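Local structure of 190aa long hypothetical protein (Pyrococcus horikoshii, 2DDZ) at residues E[91-102]-E[164-175]. The protein is of unknown function but belongs to the DUF366 family, grouped with class II tRNA synthetase-like proteins, and forms a hexamer. Numbering follows the deposited sequence.
Sequences LIARLVELLWNY and FMERSAKALVEE. With GAI (guanidine), chain S.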
loop_
_atom_site.group_PDB
_atom_site.type_symbol
_atom_site.label_atom_id
_atom_site.label_comp_id
_atom_site.label_asym_id
_atom_site.label_seq_id
_atom_site.Cartn_x
_atom_site.Cartn_y
_atom_site.Cartn_z
ATOM N N LEU E 91 9.662 -14.961 14.707
ATOM C CA LEU E 91 10.081 -16.329 14.440
ATOM C C LEU E 91 11.332 -16.712 15.244
ATOM O O LEU E 91 11.418 -17.828 15.756
ATOM C CB LEU E 91 10.335 -16.520 12.940
ATOM C CG LEU E 91 9.168 -16.274 11.981
ATOM C CD1 LEU E 91 9.636 -16.532 10.552
ATOM C CD2 LEU E 91 8.005 -17.185 12.322
ATOM N N ILE E 92 12.297 -15.800 15.352
ATOM C CA ILE E 92 13.512 -16.078 16.126
ATOM C C ILE E 92 13.091 -16.245 17.580
ATOM O O ILE E 92 13.626 -17.089 18.301
ATOM C CB ILE E 92 14.566 -14.931 16.001
ATOM C CG1 ILE E 92 15.350 -15.083 14.696
ATOM C CG2 ILE E 92 15.584 -14.998 17.131
ATOM C CD1 ILE E 92 14.477 -15.389 13.552
ATOM N N ALA E 93 12.113 -15.452 18.004
ATOM C CA ALA E 93 11.624 -15.554 19.369
ATOM C C ALA E 93 10.997 -16.930 19.582
ATOM O O ALA E 93 11.209 -17.546 20.621
ATOM C CB ALA E 93 10.604 -14.458 19.657
ATOM N N ARG E 94 10.234 -17.418 18.606
ATOM C CA ARG E 94 9.618 -18.735 18.752
ATOM C C ARG E 94 10.687 -19.826 18.834
ATOM O O ARG E 94 10.552 -20.764 19.617
ATOM C CB ARG E 94 8.674 -19.039 17.598
ATOM C CG ARG E 94 8.091 -20.461 17.641
ATOM C CD ARG E 94 6.996 -20.618 18.707
ATOM N NE ARG E 94 6.494 -21.992 18.790
ATOM C CZ ARG E 94 7.062 -22.964 19.508
ATOM N NH1 ARG E 94 8.157 -22.721 20.217
ATOM N NH2 ARG E 94 6.541 -24.183 19.517
ATOM N N LEU E 95 11.740 -19.702 18.025
ATOM C CA LEU E 95 12.842 -20.660 18.042
ATOM C C LEU E 95 13.501 -20.661 19.420
ATOM O O LEU E 95 13.965 -21.697 19.896
ATOM C CB LEU E 95 13.901 -20.308 16.994
ATOM C CG LEU E 95 13.521 -20.521 15.529
ATOM C CD1 LEU E 95 14.723 -20.193 14.664
ATOM C CD2 LEU E 95 13.071 -21.978 15.298
ATOM N N VAL E 96 13.543 -19.497 20.059
ATOM C CA VAL E 96 14.148 -19.386 21.376
ATOM C C VAL E 96 13.298 -20.150 22.388
ATOM O O VAL E 96 13.817 -20.935 23.178
ATOM C CB VAL E 96 14.303 -17.895 21.785
ATOM C CG1 VAL E 96 14.661 -17.773 23.259
ATOM C CG2 VAL E 96 15.398 -17.246 20.928
ATOM N N GLU E 97 11.988 -19.924 22.348
ATOM C CA GLU E 97 11.051 -20.614 23.234
ATOM C C GLU E 97 11.205 -22.127 23.053
ATOM O O GLU E 97 11.170 -22.889 24.014
ATOM C CB GLU E 97 9.617 -20.223 22.876
ATOM C CG GLU E 97 9.174 -18.854 23.355
ATOM C CD GLU E 97 7.966 -18.333 22.581
ATOM O OE1 GLU E 97 7.176 -19.164 22.081
ATOM O OE2 GLU E 97 7.802 -17.097 22.482
ATOM N N LEU E 98 11.375 -22.543 21.804
ATOM C CA LEU E 98 11.518 -23.949 21.470
ATOM C C LEU E 98 12.772 -24.605 22.054
ATOM O O LEU E 98 12.755 -25.782 22.406
ATOM C CB LEU E 98 11.517 -24.115 19.948
ATOM C CG LEU E 98 11.684 -25.556 19.461
ATOM C CD1 LEU E 98 10.552 -26.408 20.026
ATOM C CD2 LEU E 98 11.689 -25.605 17.935
ATOM N N LEU E 99 13.861 -23.854 22.142
ATOM C CA LEU E 99 15.099 -24.403 22.681
ATOM C C LEU E 99 14.931 -24.683 24.165
ATOM O O LEU E 99 15.608 -25.540 24.722
ATOM C CB LEU E 99 16.264 -23.443 22.428
ATOM C CG LEU E 99 16.746 -23.378 20.972
ATOM C CD1 LEU E 99 17.755 -22.267 20.805
ATOM C CD2 LEU E 99 17.362 -24.705 20.591
ATOM N N TRP E 100 14.014 -23.962 24.800
ATOM C CA TRP E 100 13.738 -24.177 26.215
ATOM C C TRP E 100 13.150 -25.563 26.465
ATOM O O TRP E 100 13.439 -26.179 27.486
ATOM C CB TRP E 100 12.779 -23.111 26.742
ATOM C CG TRP E 100 13.474 -21.853 27.117
ATOM C CD1 TRP E 100 13.643 -20.739 26.345
ATOM C CD2 TRP E 100 14.146 -21.590 28.354
ATOM N NE1 TRP E 100 14.380 -19.795 27.024
ATOM C CE2 TRP E 100 14.702 -20.291 28.261
ATOM C CE3 TRP E 100 14.336 -22.325 29.532
ATOM C CZ2 TRP E 100 15.437 -19.713 29.308
ATOM C CZ3 TRP E 100 15.066 -21.751 30.570
ATOM C CH2 TRP E 100 15.606 -20.456 30.449
ATOM N N ASN E 101 12.329 -26.051 25.535
ATOM C CA ASN E 101 11.720 -27.372 25.680
ATOM C C ASN E 101 12.766 -28.453 25.421
ATOM O O ASN E 101 12.484 -29.652 25.459
ATOM C CB ASN E 101 10.521 -27.517 24.729
ATOM C CG ASN E 101 9.400 -26.531 25.046
ATOM O OD1 ASN E 101 9.352 -25.954 26.135
ATOM N ND2 ASN E 101 8.489 -26.341 24.095
ATOM N N TYR E 102 13.981 -28.004 25.145
ATOM C CA TYR E 102 15.093 -28.909 24.929
ATOM C C TYR E 102 16.026 -28.745 26.127
ATOM O O TYR E 102 17.131 -29.290 26.153
ATOM C CB TYR E 102 15.844 -28.567 23.650
ATOM C CG TYR E 102 15.217 -29.118 22.394
ATOM C CD1 TYR E 102 14.111 -28.500 21.809
ATOM C CD2 TYR E 102 15.765 -30.238 21.759
ATOM C CE1 TYR E 102 13.570 -28.978 20.617
ATOM C CE2 TYR E 102 15.234 -30.729 20.566
ATOM C CZ TYR E 102 14.138 -30.092 19.999
ATOM O OH TYR E 102 13.629 -30.562 18.812
ATOM N N PHE E 164 15.473 -31.602 15.199
ATOM C CA PHE E 164 15.186 -30.195 15.466
ATOM C C PHE E 164 14.537 -29.566 14.219
ATOM O O PHE E 164 13.536 -28.868 14.328
ATOM C CB PHE E 164 16.468 -29.431 15.847
ATOM C CG PHE E 164 16.211 -28.014 16.297
ATOM C CD1 PHE E 164 15.635 -27.751 17.538
ATOM C CD2 PHE E 164 16.495 -26.945 15.451
ATOM C CE1 PHE E 164 15.335 -26.443 17.924
ATOM C CE2 PHE E 164 16.200 -25.636 15.827
ATOM C CZ PHE E 164 15.619 -25.382 17.068
ATOM N N MET E 165 15.123 -29.836 13.052
ATOM C CA MET E 165 14.624 -29.340 11.773
ATOM C C MET E 165 13.114 -29.619 11.652
ATOM O O MET E 165 12.324 -28.741 11.299
ATOM C CB MET E 165 15.370 -30.019 10.603
ATOM C CG MET E 165 16.848 -29.608 10.435
ATOM S SD MET E 165 17.799 -30.451 9.199
ATOM C CE MET E 165 17.030 -29.928 7.879
ATOM N N GLU E 166 12.725 -30.851 11.964
ATOM C CA GLU E 166 11.330 -31.274 11.902
ATOM C C GLU E 166 10.421 -30.524 12.886
ATOM O O GLU E 166 9.363 -30.013 12.507
ATOM C CB GLU E 166 11.234 -32.780 12.189
ATOM C CG GLU E 166 9.895 -33.434 11.873
ATOM C CD GLU E 166 9.680 -33.610 10.384
ATOM O OE1 GLU E 166 10.690 -33.751 9.661
ATOM O OE2 GLU E 166 8.509 -33.622 9.938
ATOM N N ARG E 167 10.828 -30.465 14.155
ATOM C CA ARG E 167 9.996 -29.820 15.168
ATOM C C ARG E 167 9.924 -28.307 15.070
ATOM O O ARG E 167 8.867 -27.715 15.301
ATOM C CB ARG E 167 10.461 -30.203 16.579
ATOM C CG ARG E 167 9.389 -29.903 17.632
ATOM C CD ARG E 167 9.859 -30.186 19.046
ATOM N NE ARG E 167 10.734 -31.346 19.078
ATOM C CZ ARG E 167 11.225 -31.890 20.187
ATOM N NH1 ARG E 167 12.027 -32.949 20.103
ATOM N NH2 ARG E 167 10.919 -31.390 21.378
ATOM N N SER E 168 11.054 -27.686 14.741
ATOM C CA SER E 168 11.103 -26.233 14.619
ATOM C C SER E 168 10.360 -25.777 13.362
ATOM O O SER E 168 9.715 -24.729 13.379
ATOM C CB SER E 168 12.563 -25.747 14.609
ATOM O OG SER E 168 13.273 -26.273 13.502
ATOM N N ALA E 169 10.424 -26.564 12.289
ATOM C CA ALA E 169 9.719 -26.197 11.059
ATOM C C ALA E 169 8.217 -26.109 11.322
ATOM O O ALA E 169 7.545 -25.169 10.885
ATOM C CB ALA E 169 9.996 -27.219 9.969
ATOM N N LYS E 170 7.700 -27.093 12.050
ATOM C CA LYS E 170 6.282 -27.143 12.393
ATOM C C LYS E 170 5.923 -25.965 13.307
ATOM O O LYS E 170 4.840 -25.391 13.200
ATOM C CB LYS E 170 5.978 -28.476 13.094
ATOM C CG LYS E 170 4.500 -28.782 13.338
ATOM C CD LYS E 170 4.351 -30.096 14.109
ATOM C CE LYS E 170 2.894 -30.498 14.339
ATOM N NZ LYS E 170 2.215 -30.952 13.090
ATOM N N ALA E 171 6.838 -25.609 14.203
ATOM C CA ALA E 171 6.631 -24.501 15.138
ATOM C C ALA E 171 6.504 -23.163 14.416
ATOM O O ALA E 171 5.676 -22.330 14.782
ATOM C CB ALA E 171 7.790 -24.437 16.136
ATOM N N LEU E 172 7.337 -22.963 13.396
ATOM C CA LEU E 172 7.324 -21.731 12.623
ATOM C C LEU E 172 6.096 -21.635 11.718
ATOM O O LEU E 172 5.513 -20.558 11.569
ATOM C CB LEU E 172 8.610 -21.614 11.801
ATOM C CG LEU E 172 9.893 -21.512 12.634
ATOM C CD1 LEU E 172 11.031 -21.055 11.739
ATOM C CD2 LEU E 172 9.701 -20.536 13.789
ATOM N N VAL E 173 5.699 -22.748 11.113
ATOM C CA VAL E 173 4.516 -22.728 10.264
ATOM C C VAL E 173 3.310 -22.360 11.126
ATOM O O VAL E 173 2.499 -21.520 10.742
ATOM C CB VAL E 173 4.273 -24.093 9.589
ATOM C CG1 VAL E 173 2.901 -24.113 8.927
ATOM C CG2 VAL E 173 5.346 -24.354 8.551
ATOM N N GLU E 174 3.202 -22.970 12.303
ATOM C CA GLU E 174 2.086 -22.669 13.199
ATOM C C GLU E 174 2.104 -21.205 13.619
ATOM O O GLU E 174 1.056 -20.586 13.777
ATOM C CB GLU E 174 2.139 -23.546 14.447
ATOM C CG GLU E 174 1.976 -25.022 14.172
ATOM C CD GLU E 174 1.861 -25.835 15.445
ATOM O OE1 GLU E 174 2.261 -25.326 16.518
ATOM O OE2 GLU E 174 1.383 -26.986 15.368
ATOM N N GLU E 175 3.300 -20.658 13.804
ATOM C CA GLU E 175 3.438 -19.266 14.208
ATOM C C GLU E 175 2.848 -18.368 13.135
ATOM O O GLU E 175 2.043 -17.478 13.417
ATOM C CB GLU E 175 4.912 -18.913 14.407
ATOM C CG GLU E 175 5.143 -17.610 15.156
ATOM C CD GLU E 175 4.535 -17.625 16.550
ATOM O OE1 GLU E 175 4.678 -18.653 17.250
ATOM O OE2 GLU E 175 3.921 -16.610 16.949
HETATM C C GAI S . 12.034 -20.516 31.736
HETATM N N1 GAI S . 11.703 -20.474 30.483
HETATM N N2 GAI S . 11.587 -21.494 32.536
HETATM N N3 GAI S . 12.846 -19.555 32.243
HETATM O O HOH W 1 4.214 -21.527 17.415
#
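Leu91 and Leu95 come level with Leu172 and Ser168 where helix 91-100 and helix 164-175 cross at 135° between their N-to-C directions, closer to antiparallel than parallel, their axes 9.9 Å apart at closest approach. Leu172 CD2 fits between the two leucines, 4.0 Å from CD2 of Leu95. Toward the C-terminal end of helix 91-100, Leu98 presses CD2 tightly against Ser168 CB (3.4 Å) and runs alongside the Phe164 ring in the opposite direction, while Leu99 crosses that ring nearly at a right angle, CD2 3.8 Å from Phe164 CE1. Ser168 OG donates to Phe164 O from above the carbonyl plane and is also hydrogen-bonded to Tyr71 OH. Helices 81-100 and 161-184 pack side by side against the mixed sheet, consistent with a class II synthetase-like fold: Leu91 and Leu172 touch strand 68-75, Leu95 and Leu99 Ile113. The edge of Phe164 turns toward the face of Tyr102, offset, planes at 67°. A bend at chi3 (-36°) turns the Arg167 guanidinium so that Tyr102 CZ sits over its centre; Tyr102 OH, 3.0 Å from Arg167 NE but too poorly angled to bond it, hydrogen-bonds Glu163 OE1, whose OE2 salt-bridges Arg167 NH1. Toward the other end, Ala171 CB covers one face of the Arg94 guanidinium, 3.6 Å from NH2. A water accepts from Arg94 NE (2.7 Å) and donates to Ala171 O and Glu175 OE1, while Glu175 OE2 salt-bridges Arg108 of a second subunit.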